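Bifunctional protein PutA (Bdellovibrio bacteriovorus, PDB 5UR2) probably catalyses both steps of proline oxidation to glutamate, combining a flavin-dependent proline dehydrogenase with an NAD-dependent L-glutamate gamma-semialdehyde dehydrogenase. Local coordinates at residues P224-G229 / E255-P260; E281-L286 / E335-Y340. All coordinates share one frame; numbering follows the deposited sequence.

Contact 1: P224-G229 / E255-P260; sequences PVFRLG and ELINEP
Phe226 turns its ring toward Leu256 and Ile257 by placing CG anti to its own carbonyl carbon (chi1 -85°), while Leu256 reaches back with CG anti to the backbone N (chi1 -170°). One branch of the leucine does the touching: CD2 sits over a face of the phenyl ring, 4.0 Å from the Phe226 centroid and 15° off the ring normal, a CH-pi contact displaced toward the rim on the CG-CD2 side. Ile257 meets the same ring differently. Its CG2 methyl lies in the ring plane at the edge, 3.7 Å from Phe226 CE2, whereas its longer branch leads away from helix 211-232. Face and edge of one ring are thus engaged by consecutive residues. A flat aromatic suits this place because it offers a broad face to one methyl and an edge to another, and the branched aliphatics suit theirs because each can spare a single methyl for it; all three are buried. Around this apolar centre, Glu255 forms salt bridges with Lys215 and Lys219, and Arg227 with Glu261. The contact joins the C-terminal parts of helices 211-232 and 246-257, with Phe226 stacking on Phe268 of barrel strand 268-273 and Ile257 packing against Phe289 of helix 279-293.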
loop_
_atom_site.group_PDB
_atom_site.type_symbol
_atom_site.label_atom_id
_atom_site.label_comp_id
_atom_site.label_asym_id
_atom_site.label_seq_id
_atom_site.Cartn_x
_atom_site.Cartn_y
_atom_site.Cartn_z
ATOM N N PRO B 224 -31.974 -18.847 -48.427
ATOM C CA PRO B 224 -32.190 -20.175 -49.042
ATOM C C PRO B 224 -32.810 -21.186 -48.090
ATOM O O PRO B 224 -33.540 -22.077 -48.546
ATOM C CB PRO B 224 -30.779 -20.614 -49.459
ATOM C CG PRO B 224 -29.922 -19.388 -49.352
ATOM C CD PRO B 224 -30.541 -18.518 -48.329
ATOM N N VAL B 225 -32.526 -21.085 -46.781
ATOM C CA VAL B 225 -33.137 -21.996 -45.812
ATOM C C VAL B 225 -34.626 -21.705 -45.692
ATOM O O VAL B 225 -35.461 -22.621 -45.705
ATOM C CB VAL B 225 -32.451 -21.897 -44.435
ATOM C CG1 VAL B 225 -33.083 -22.896 -43.469
ATOM C CG2 VAL B 225 -30.968 -22.107 -44.544
ATOM N N PHE B 226 -34.981 -20.428 -45.533
ATOM C CA PHE B 226 -36.393 -20.064 -45.506
ATOM C C PHE B 226 -37.079 -20.449 -46.807
ATOM O O PHE B 226 -38.221 -20.919 -46.798
ATOM C CB PHE B 226 -36.563 -18.572 -45.243
ATOM C CG PHE B 226 -36.556 -18.206 -43.790
ATOM C CD1 PHE B 226 -35.633 -18.764 -42.922
ATOM C CD2 PHE B 226 -37.486 -17.309 -43.288
ATOM C CE1 PHE B 226 -35.630 -18.430 -41.573
ATOM C CE2 PHE B 226 -37.492 -16.969 -41.937
ATOM C CZ PHE B 226 -36.558 -17.529 -41.083
ATOM N N ARG B 227 -36.392 -20.283 -47.940
ATOM C CA ARG B 227 -37.015 -20.602 -49.221
ATOM C C ARG B 227 -37.269 -22.099 -49.351
ATOM O O ARG B 227 -38.378 -22.524 -49.704
ATOM C CB ARG B 227 -36.147 -20.103 -50.380
ATOM C CG ARG B 227 -36.698 -20.531 -51.748
ATOM C CD ARG B 227 -35.828 -20.088 -52.919
ATOM N NE ARG B 227 -35.682 -18.637 -52.981
ATOM C CZ ARG B 227 -34.518 -17.998 -52.933
ATOM N NH1 ARG B 227 -33.385 -18.687 -52.824
ATOM N NH2 ARG B 227 -34.486 -16.671 -53.005
ATOM N N LEU B 228 -36.249 -22.916 -49.072
ATOM C CA LEU B 228 -36.423 -24.361 -49.165
ATOM C C LEU B 228 -37.523 -24.845 -48.230
ATOM O O LEU B 228 -38.338 -25.696 -48.608
ATOM C CB LEU B 228 -35.101 -25.069 -48.863
ATOM C CG LEU B 228 -35.169 -26.594 -48.910
ATOM C CD1 LEU B 228 -35.520 -27.030 -50.325
ATOM C CD2 LEU B 228 -33.834 -27.202 -48.492
ATOM N N GLY B 229 -37.556 -24.332 -46.996
ATOM C CA GLY B 229 -38.628 -24.713 -46.087
ATOM C C GLY B 229 -39.999 -24.387 -46.646
ATOM O O GLY B 229 -40.913 -25.223 -46.628
ATOM N N GLU B 255 -37.479 -8.239 -41.916
ATOM C CA GLU B 255 -37.233 -7.819 -43.290
ATOM C C GLU B 255 -37.281 -9.012 -44.233
ATOM O O GLU B 255 -37.807 -8.910 -45.347
ATOM C CB GLU B 255 -35.891 -7.091 -43.401
ATOM C CG GLU B 255 -35.833 -5.709 -42.700
ATOM C CD GLU B 255 -34.438 -5.072 -42.812
ATOM O OE1 GLU B 255 -33.661 -5.516 -43.676
ATOM O OE2 GLU B 255 -34.119 -4.125 -42.069
ATOM N N LEU B 256 -36.749 -10.157 -43.792
ATOM C CA LEU B 256 -36.704 -11.343 -44.638
ATOM C C LEU B 256 -38.110 -11.834 -44.988
ATOM O O LEU B 256 -38.421 -12.056 -46.166
ATOM C CB LEU B 256 -35.885 -12.439 -43.952
ATOM C CG LEU B 256 -35.532 -13.657 -44.802
ATOM C CD1 LEU B 256 -34.753 -13.245 -46.062
ATOM C CD2 LEU B 256 -34.725 -14.655 -43.968
ATOM N N ILE B 257 -38.970 -12.032 -43.978
ATOM C CA ILE B 257 -40.293 -12.606 -44.230
ATOM C C ILE B 257 -41.281 -11.598 -44.795
ATOM O O ILE B 257 -42.414 -11.979 -45.123
ATOM C CB ILE B 257 -40.945 -13.251 -42.985
ATOM C CG1 ILE B 257 -41.450 -12.197 -42.000
ATOM C CG2 ILE B 257 -39.972 -14.219 -42.262
ATOM C CD1 ILE B 257 -42.424 -12.777 -40.944
ATOM N N ASN B 258 -40.900 -10.326 -44.913
ATOM C CA ASN B 258 -41.707 -9.338 -45.619
ATOM C C ASN B 258 -41.315 -9.180 -47.083
ATOM O O ASN B 258 -41.943 -8.382 -47.787
ATOM C CB ASN B 258 -41.652 -7.969 -44.929
ATOM C CG ASN B 258 -42.863 -7.096 -45.279
ATOM O OD1 ASN B 258 -43.998 -7.582 -45.329
ATOM N ND2 ASN B 258 -42.628 -5.810 -45.521
ATOM N N GLU B 259 -40.290 -9.897 -47.550
ATOM C CA GLU B 259 -39.917 -9.851 -48.957
ATOM C C GLU B 259 -40.996 -10.509 -49.831
ATOM O O GLU B 259 -41.715 -11.405 -49.377
ATOM C CB GLU B 259 -38.564 -10.533 -49.178
ATOM C CG GLU B 259 -37.407 -9.843 -48.447
ATOM C CD GLU B 259 -36.085 -10.592 -48.588
ATOM O OE1 GLU B 259 -36.058 -11.662 -49.252
ATOM O OE2 GLU B 259 -35.075 -10.112 -48.020
ATOM N N PRO B 260 -41.133 -10.064 -51.095
ATOM C CA PRO B 260 -42.229 -10.566 -51.950
ATOM C C PRO B 260 -42.412 -12.081 -51.963
ATOM O O PRO B 260 -43.539 -12.573 -51.818
ATOM C CB PRO B 260 -41.828 -10.041 -53.338
ATOM C CG PRO B 260 -41.093 -8.787 -53.067
ATOM C CD PRO B 260 -40.336 -9.020 -51.777
#

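Contact 2: E281-L286 / E335-Y340; sequences EDVKSL and ELCAKY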
loop_
_atom_site.group_PDB
_atom_site.type_symbol
_atom_site.label_atom_id
_atom_site.label_comp_id
_atom_site.label_asym_id
_atom_site.label_seq_id
_atom_site.Cartn_x
_atom_site.Cartn_y
_atom_site.Cartn_z
ATOM N N GLU B 281 -42.152 -4.519 -25.405
ATOM C CA GLU B 281 -42.161 -3.572 -26.517
ATOM C C GLU B 281 -41.930 -4.277 -27.850
ATOM O O GLU B 281 -42.565 -3.928 -28.854
ATOM C CB GLU B 281 -41.134 -2.471 -26.295
ATOM C CG GLU B 281 -41.589 -1.423 -25.284
ATOM C CD GLU B 281 -40.432 -0.586 -24.735
ATOM O OE1 GLU B 281 -39.642 -1.092 -23.905
ATOM O OE2 GLU B 281 -40.324 0.588 -25.145
ATOM N N ASP B 282 -41.035 -5.279 -27.878
ATOM C CA ASP B 282 -40.825 -6.052 -29.106
ATOM C C ASP B 282 -42.070 -6.844 -29.493
ATOM O O ASP B 282 -42.361 -6.994 -30.681
ATOM C CB ASP B 282 -39.638 -7.008 -28.975
ATOM C CG ASP B 282 -38.289 -6.290 -28.958
ATOM O OD1 ASP B 282 -38.177 -5.154 -29.476
ATOM O OD2 ASP B 282 -37.328 -6.878 -28.419
ATOM N N VAL B 283 -42.788 -7.401 -28.510
ATOM C CA VAL B 283 -44.027 -8.121 -28.811
ATOM C C VAL B 283 -45.035 -7.191 -29.476
ATOM O O VAL B 283 -45.670 -7.539 -30.475
ATOM C CB VAL B 283 -44.607 -8.746 -27.528
ATOM C CG1 VAL B 283 -46.060 -9.187 -27.740
ATOM C CG2 VAL B 283 -43.735 -9.907 -27.038
ATOM N N LYS B 284 -45.193 -5.989 -28.940
ATOM C CA LYS B 284 -46.120 -5.042 -29.537
ATOM C C LYS B 284 -45.653 -4.647 -30.929
ATOM O O LYS B 284 -46.462 -4.504 -31.856
ATOM C CB LYS B 284 -46.263 -3.816 -28.630
ATOM C CG LYS B 284 -46.995 -4.152 -27.318
ATOM C CD LYS B 284 -46.770 -3.121 -26.226
ATOM C CE LYS B 284 -47.765 -1.968 -26.359
ATOM N NZ LYS B 284 -47.206 -0.734 -26.968
ATOM N N SER B 285 -44.340 -4.477 -31.091
ATOM C CA SER B 285 -43.795 -4.042 -32.368
ATOM C C SER B 285 -43.939 -5.135 -33.427
ATOM O O SER B 285 -44.313 -4.857 -34.571
ATOM C CB SER B 285 -42.339 -3.618 -32.156
ATOM O OG SER B 285 -41.744 -3.242 -33.371
ATOM N N LEU B 286 -43.693 -6.393 -33.053
ATOM C CA LEU B 286 -43.905 -7.508 -33.980
ATOM C C LEU B 286 -45.377 -7.680 -34.353
ATOM O O LEU B 286 -45.682 -8.135 -35.463
ATOM C CB LEU B 286 -43.355 -8.800 -33.384
ATOM C CG LEU B 286 -41.828 -8.964 -33.394
ATOM C CD1 LEU B 286 -41.410 -10.107 -32.461
ATOM C CD2 LEU B 286 -41.365 -9.256 -34.802
ATOM N N GLU B 335 -46.419 -13.632 -18.712
ATOM C CA GLU B 335 -47.874 -13.678 -18.761
ATOM C C GLU B 335 -48.439 -12.439 -19.450
ATOM O O GLU B 335 -49.390 -12.540 -20.234
ATOM C CB GLU B 335 -48.435 -13.878 -17.347
ATOM C CG GLU B 335 -48.100 -15.268 -16.797
ATOM C CD GLU B 335 -48.706 -15.603 -15.430
ATOM O OE1 GLU B 335 -49.659 -14.941 -14.980
ATOM O OE2 GLU B 335 -48.209 -16.561 -14.804
ATOM N N LEU B 336 -47.839 -11.273 -19.212
ATOM C CA LEU B 336 -48.280 -10.056 -19.892
ATOM C C LEU B 336 -48.102 -10.183 -21.406
ATOM O O LEU B 336 -49.003 -9.846 -22.181
ATOM C CB LEU B 336 -47.500 -8.853 -19.337
ATOM C CG LEU B 336 -47.732 -7.493 -19.997
ATOM C CD1 LEU B 336 -49.103 -6.927 -19.550
ATOM C CD2 LEU B 336 -46.616 -6.504 -19.702
ATOM N N CYS B 337 -46.928 -10.661 -21.845
ATOM C CA CYS B 337 -46.700 -10.883 -23.269
ATOM C C CYS B 337 -47.670 -11.913 -23.839
ATOM O O CYS B 337 -48.215 -11.729 -24.940
ATOM C CB CYS B 337 -45.256 -11.329 -23.508
ATOM S SG CYS B 337 -44.044 -10.012 -23.244
ATOM N N ALA B 338 -47.886 -13.011 -23.109
ATOM C CA ALA B 338 -48.775 -14.063 -23.588
ATOM C C ALA B 338 -50.193 -13.531 -23.798
ATOM O O ALA B 338 -50.819 -13.791 -24.829
ATOM C CB ALA B 338 -48.751 -15.247 -22.620
ATOM N N LYS B 339 -50.707 -12.762 -22.835
ATOM C CA LYS B 339 -52.048 -12.203 -22.983
ATOM C C LYS B 339 -52.136 -11.327 -24.230
ATOM O O LYS B 339 -53.113 -11.413 -24.989
ATOM C CB LYS B 339 -52.438 -11.414 -21.724
ATOM N N TYR B 340 -51.107 -10.502 -24.476
ATOM C CA TYR B 340 -51.138 -9.594 -25.621
ATOM C C TYR B 340 -51.182 -10.364 -26.942
ATOM O O TYR B 340 -52.004 -10.067 -27.816
ATOM C CB TYR B 340 -49.931 -8.649 -25.586
ATOM C CG TYR B 340 -50.049 -7.505 -26.577
ATOM C CD1 TYR B 340 -50.714 -6.331 -26.235
ATOM C CD2 TYR B 340 -49.511 -7.602 -27.847
ATOM C CE1 TYR B 340 -50.839 -5.287 -27.135
ATOM C CE2 TYR B 340 -49.625 -6.561 -28.756
ATOM C CZ TYR B 340 -50.298 -5.410 -28.399
ATOM O OH TYR B 340 -50.399 -4.377 -29.309
#
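The side chain of Lys284 runs roughly perpendicular to that of Tyr340, its aliphatic part lying over one face of the phenol ring. The atom that bears on the face is Lys284 CG, 3.9 Å from the Tyr340 ring centroid and 20° off the normal, and it is displaced toward the hydroxyl-bearing end of the ring, with Tyr340 CZ nearest at 3.7 Å. This is a CH-pi contact made by a methylene; beyond it the lysine chain bends at its third and fourth torsions. Tyr340 gets there with CG anti to its backbone N (chi1 -168°), which carries the ring across to helix 279-293. Val283 runs past the tyrosine in the opposite sense, and its CG1 approaches Tyr340 CD2 obliquely at 3.8 Å. The other methyl of the valine, CG2, points to a different partner and rests 3.8 Å from Cys337 SG. A beta-branched residue is apt here, since its two methyls serve two neighbours one helical turn apart. Cys337 is small and apolar enough to fit the buried side, while lysine and tyrosine suit the partly exposed margin, pairing hydrocarbon and ring with polar ends. The two helical segments run nearly parallel, at 11°, with axes 10.1 Å apart. Val283 also packs on Ile272 of strand 268-273, so the seam between the helices is backed by the barrel wall. Parallel neighbouring helices laid against a closed parallel sheet are the hallmark of the (beta/alpha)8, or TIM, barrel, here that of the proline dehydrogenase domain.

Both contacts seal seams between helices around the same eight-stranded barrel, and helix 279-293 ties them together: it supplies one segment of contact 2, while its Phe289 flanks Ile257 in contact 1. Their centres are 24 Å apart, with about 7 Å between nearest atoms, so they do not touch. The three residues that touch in contact 1 are all buried and meet through hydrocarbon alone, in the smaller interface at 119 Å². Contact 2 buries 218 Å² and grades from an interior valine-cysteine pair to a partly exposed lysine and tyrosine. Each uses a CH-pi contact, but the donor is a buried leucine methyl in contact 1 and the methylene of a partly exposed lysine in contact 2.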